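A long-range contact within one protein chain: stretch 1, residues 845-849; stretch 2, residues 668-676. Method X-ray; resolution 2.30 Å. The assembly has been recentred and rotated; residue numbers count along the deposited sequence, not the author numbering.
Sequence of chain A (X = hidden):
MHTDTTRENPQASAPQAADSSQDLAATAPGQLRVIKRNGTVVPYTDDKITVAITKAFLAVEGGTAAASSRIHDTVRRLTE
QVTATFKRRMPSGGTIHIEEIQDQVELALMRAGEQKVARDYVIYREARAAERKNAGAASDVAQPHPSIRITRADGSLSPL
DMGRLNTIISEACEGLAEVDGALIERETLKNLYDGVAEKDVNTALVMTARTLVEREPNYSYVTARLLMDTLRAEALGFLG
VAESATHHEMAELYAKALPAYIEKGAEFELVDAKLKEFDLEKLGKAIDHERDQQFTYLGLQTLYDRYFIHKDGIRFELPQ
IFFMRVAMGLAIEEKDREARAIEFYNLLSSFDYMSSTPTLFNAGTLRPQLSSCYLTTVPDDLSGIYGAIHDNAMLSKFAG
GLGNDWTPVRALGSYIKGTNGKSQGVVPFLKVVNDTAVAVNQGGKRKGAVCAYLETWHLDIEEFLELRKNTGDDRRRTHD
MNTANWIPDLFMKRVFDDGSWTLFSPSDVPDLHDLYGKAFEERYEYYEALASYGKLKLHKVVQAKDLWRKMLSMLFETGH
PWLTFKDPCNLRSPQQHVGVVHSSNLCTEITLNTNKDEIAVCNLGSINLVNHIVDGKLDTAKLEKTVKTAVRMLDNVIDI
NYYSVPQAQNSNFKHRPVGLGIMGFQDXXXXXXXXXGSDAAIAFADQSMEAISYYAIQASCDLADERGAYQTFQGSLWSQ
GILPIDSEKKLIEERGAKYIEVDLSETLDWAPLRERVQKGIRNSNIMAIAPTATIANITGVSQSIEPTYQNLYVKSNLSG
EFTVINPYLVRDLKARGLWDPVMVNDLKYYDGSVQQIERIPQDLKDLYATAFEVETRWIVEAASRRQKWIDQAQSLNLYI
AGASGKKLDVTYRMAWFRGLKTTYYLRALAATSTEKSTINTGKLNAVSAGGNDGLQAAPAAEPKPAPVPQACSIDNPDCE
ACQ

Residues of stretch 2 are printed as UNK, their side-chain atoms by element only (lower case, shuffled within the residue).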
# COMPACT_ATOMS: atom_id res chain seq x y z
N LYS A 845 -7.76 37.50 -3.30
CA LYS A 845 -7.49 36.08 -3.08
C LYS A 845 -7.57 35.74 -1.59
O LYS A 845 -8.04 34.66 -1.22
CB LYS A 845 -6.11 35.71 -3.64
CG LYS A 845 -6.04 35.63 -5.16
CD LYS A 845 -4.72 35.03 -5.61
CE LYS A 845 -4.73 34.69 -7.09
NZ LYS A 845 -4.79 35.92 -7.93
N ASP A 846 -7.12 36.65 -0.73
CA ASP A 846 -7.18 36.43 0.71
C ASP A 846 -8.58 36.64 1.25
O ASP A 846 -9.07 35.86 2.07
CB ASP A 846 -6.19 37.36 1.42
CG ASP A 846 -4.75 37.11 1.00
OD1 ASP A 846 -4.43 35.96 0.63
OD2 ASP A 846 -3.94 38.06 1.04
N LEU A 847 -9.26 37.70 0.79
CA LEU A 847 -10.57 38.03 1.33
C LEU A 847 -11.61 36.98 0.98
O LEU A 847 -12.54 36.75 1.76
CB LEU A 847 -11.02 39.40 0.81
CG LEU A 847 -12.44 39.84 1.20
CD1 LEU A 847 -12.57 39.96 2.71
CD2 LEU A 847 -12.78 41.15 0.51
N TYR A 848 -11.47 36.32 -0.17
CA TYR A 848 -12.40 35.30 -0.61
C TYR A 848 -11.78 33.91 -0.56
O TYR A 848 -12.16 33.02 -1.32
CB TYR A 848 -12.94 35.64 -1.99
CG TYR A 848 -13.86 36.83 -1.88
CD1 TYR A 848 -15.20 36.66 -1.57
CD2 TYR A 848 -13.38 38.12 -2.03
CE1 TYR A 848 -16.04 37.73 -1.44
CE2 TYR A 848 -14.22 39.20 -1.90
CZ TYR A 848 -15.55 39.00 -1.60
OH TYR A 848 -16.39 40.08 -1.48
N ALA A 849 -10.84 33.72 0.36
CA ALA A 849 -10.38 32.38 0.66
C ALA A 849 -11.55 31.57 1.21
O ALA A 849 -12.41 32.09 1.93
CB ALA A 849 -9.24 32.43 1.66
N UNK A 668 -20.25 39.83 7.11
CA UNK A 668 -19.86 41.07 7.77
C UNK A 668 -18.38 41.36 7.54
O UNK A 668 -17.99 42.53 7.41
c UNK A 668 -20.16 41.00 9.26
N UNK A 669 -17.54 40.32 7.49
CA UNK A 669 -16.14 40.51 7.15
C UNK A 669 -15.98 41.07 5.74
O UNK A 669 -15.18 41.98 5.51
c UNK A 669 -14.51 37.23 8.56
c UNK A 669 -15.37 39.19 7.28
c UNK A 669 -15.16 38.60 8.67
c UNK A 669 -14.32 39.52 9.54
N UNK A 670 -16.74 40.54 4.78
CA UNK A 670 -16.68 41.05 3.42
C UNK A 670 -16.94 42.55 3.39
O UNK A 670 -16.22 43.31 2.72
c UNK A 670 -16.93 36.16 1.79
c UNK A 670 -17.70 40.32 2.54
o UNK A 670 -16.68 34.83 1.54
c UNK A 670 -18.22 36.63 1.79
c UNK A 670 -15.87 37.02 2.03
c UNK A 670 -16.12 38.36 2.27
c UNK A 670 -18.46 37.97 2.03
c UNK A 670 -17.42 38.86 2.28
N UNK A 671 -17.98 43.00 4.10
CA UNK A 671 -18.34 44.42 4.06
C UNK A 671 -17.25 45.31 4.62
O UNK A 671 -17.21 46.50 4.30
c UNK A 671 -19.64 44.64 4.84
c UNK A 671 -20.90 44.02 4.23
c UNK A 671 -21.14 44.56 2.82
c UNK A 671 -22.11 44.27 5.11
N UNK A 672 -16.37 44.77 5.46
CA UNK A 672 -15.22 45.50 5.96
C UNK A 672 -13.95 45.18 5.18
O UNK A 672 -12.90 45.75 5.46
c UNK A 672 -16.24 45.44 8.31
c UNK A 672 -16.07 44.96 9.73
n UNK A 672 -16.55 43.76 10.02
c UNK A 672 -15.01 45.18 7.45
o UNK A 672 -15.51 45.67 10.57
N UNK A 673 -14.04 44.29 4.18
CA UNK A 673 -12.88 43.87 3.40
C UNK A 673 -11.80 43.28 4.29
O UNK A 673 -10.60 43.49 4.08
c UNK A 673 -14.94 46.76 0.73
c UNK A 673 -13.50 45.18 0.24
n UNK A 673 -14.22 46.52 1.81
c UNK A 673 -13.30 45.53 1.53
n UNK A 673 -14.52 45.96 -0.24
c UNK A 673 -12.33 45.02 2.56
N UNK A 674 -12.22 42.53 5.30
CA UNK A 674 -11.31 41.83 6.21
C UNK A 674 -11.27 40.37 5.80
O UNK A 674 -12.33 39.71 5.78
c UNK A 674 -12.36 43.64 9.51
c UNK A 674 -11.76 41.96 7.68
c UNK A 674 -11.83 43.44 8.09
c UNK A 674 -10.80 41.20 8.58
N UNK A 675 -10.11 39.81 5.45
CA UNK A 675 -10.04 38.37 5.22
C UNK A 675 -10.14 37.62 6.54
O UNK A 675 -9.65 38.08 7.57
c UNK A 675 -7.86 39.34 5.03
c UNK A 675 -8.66 38.17 4.57
c UNK A 675 -8.82 40.48 5.18
N UNK A 676 -10.80 36.46 6.50
CA UNK A 676 -10.99 35.70 7.73
C UNK A 676 -9.65 35.31 8.33
O UNK A 676 -9.52 35.25 9.56
c UNK A 676 -13.20 34.03 11.00
c UNK A 676 -12.74 34.08 8.63
c UNK A 676 -13.95 33.43 8.41
c UNK A 676 -14.77 33.07 9.47
o UNK A 676 -15.20 33.03 11.82
c UNK A 676 -12.38 34.37 9.94
c UNK A 676 -14.39 33.38 10.76
c UNK A 676 -11.85 34.47 7.46
O HOH W 1 -15.03 33.33 0.36

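Position 668 carries a single side-chain carbon, out of reach of stretch 1, and is Ala668; its carbonyl matters later. Position 669 has four carbons forked at the second, and its side chain makes no contact with stretch 1, which makes it Leu669. Its nearest approach is through the backbone, with Leu669 O 4.3 Å from Leu847 CD1.

Position 670 has one carbon leading to a six-carbon ring that bears an oxygen. The ring packs against Leu847 and the ring of Tyr848; the oxygen on a six-carbon ring makes it Tyr670. It forms an offset stack with Tyr848, centroids 4.5 Å apart and planes at 21°, with Tyr848 CE1 over its face, 3.5 Å from Tyr670 CE1. The ring edge meets Leu847 O, 3.4 Å from Tyr670 CE1, while Tyr670 CD1 packs 3.9 Å from Leu847 CD1. One ring thus serves two consecutive residues.

Position 671 again has four carbons forked at the second, and its CA-to-CB bond points away from stretch 1: Leu671. Position 672 has three carbons, the third carrying one oxygen and one nitrogen, and touches nothing on stretch 1. It is Gln672, whose side chain turns back toward the preceding helical turn, with Gln672 NE2 donating to Ala668 O at 3.2 Å.

Position 673 has one carbon and a five-membered ring of three carbons and two nitrogens, lying near Leu847: His673. With a phi of 57° it is the first residue to leave helical phi/psi, in a Schellman motif, with His673 N hydrogen-bonded to Tyr670 O at 2.8 Å. His673 CD2 lies 4.1 Å from Leu847 CD2.

Position 674 has four carbons forked at the first, one arm two carbons long; its CA-to-CB bond points away, but its backbone carbonyl lies against Leu847. This is Ile674, with Ile674 O 3.1 Å from Leu847 CD1. The hydrogen bond from Ile674 N to Leu669 O, 3.0 Å, completes the motif.

Position 675 has three carbons closing a ring onto the backbone nitrogen, and its CB meets the carbonyl of Asp846: Pro675. Pro675 CB lies 3.4 Å from Asp846 O, and Pro675 CA is 3.9 Å from Leu847 CA. Position 676, one carbon and a six-carbon ring bearing an oxygen, touches nothing on stretch 1 and is Tyr676; its CA-to-CB bond points sideways.

The contact joins two helix ends without a direct hydrogen bond. Leu847 is the plug, nestling against the Schellman turn and the backbone that follows, while the tyrosine stack packs beside it. A water accepts from Tyr670 OH at 2.5 Å and donates to Ala849 O at 3.3 Å, adding a polar bridge. The rule is shape first: a turned chain makes the seat, a leucine fills it, and stacked rings extend it.

Stretch 2 (668-676) ALYLQHIPY
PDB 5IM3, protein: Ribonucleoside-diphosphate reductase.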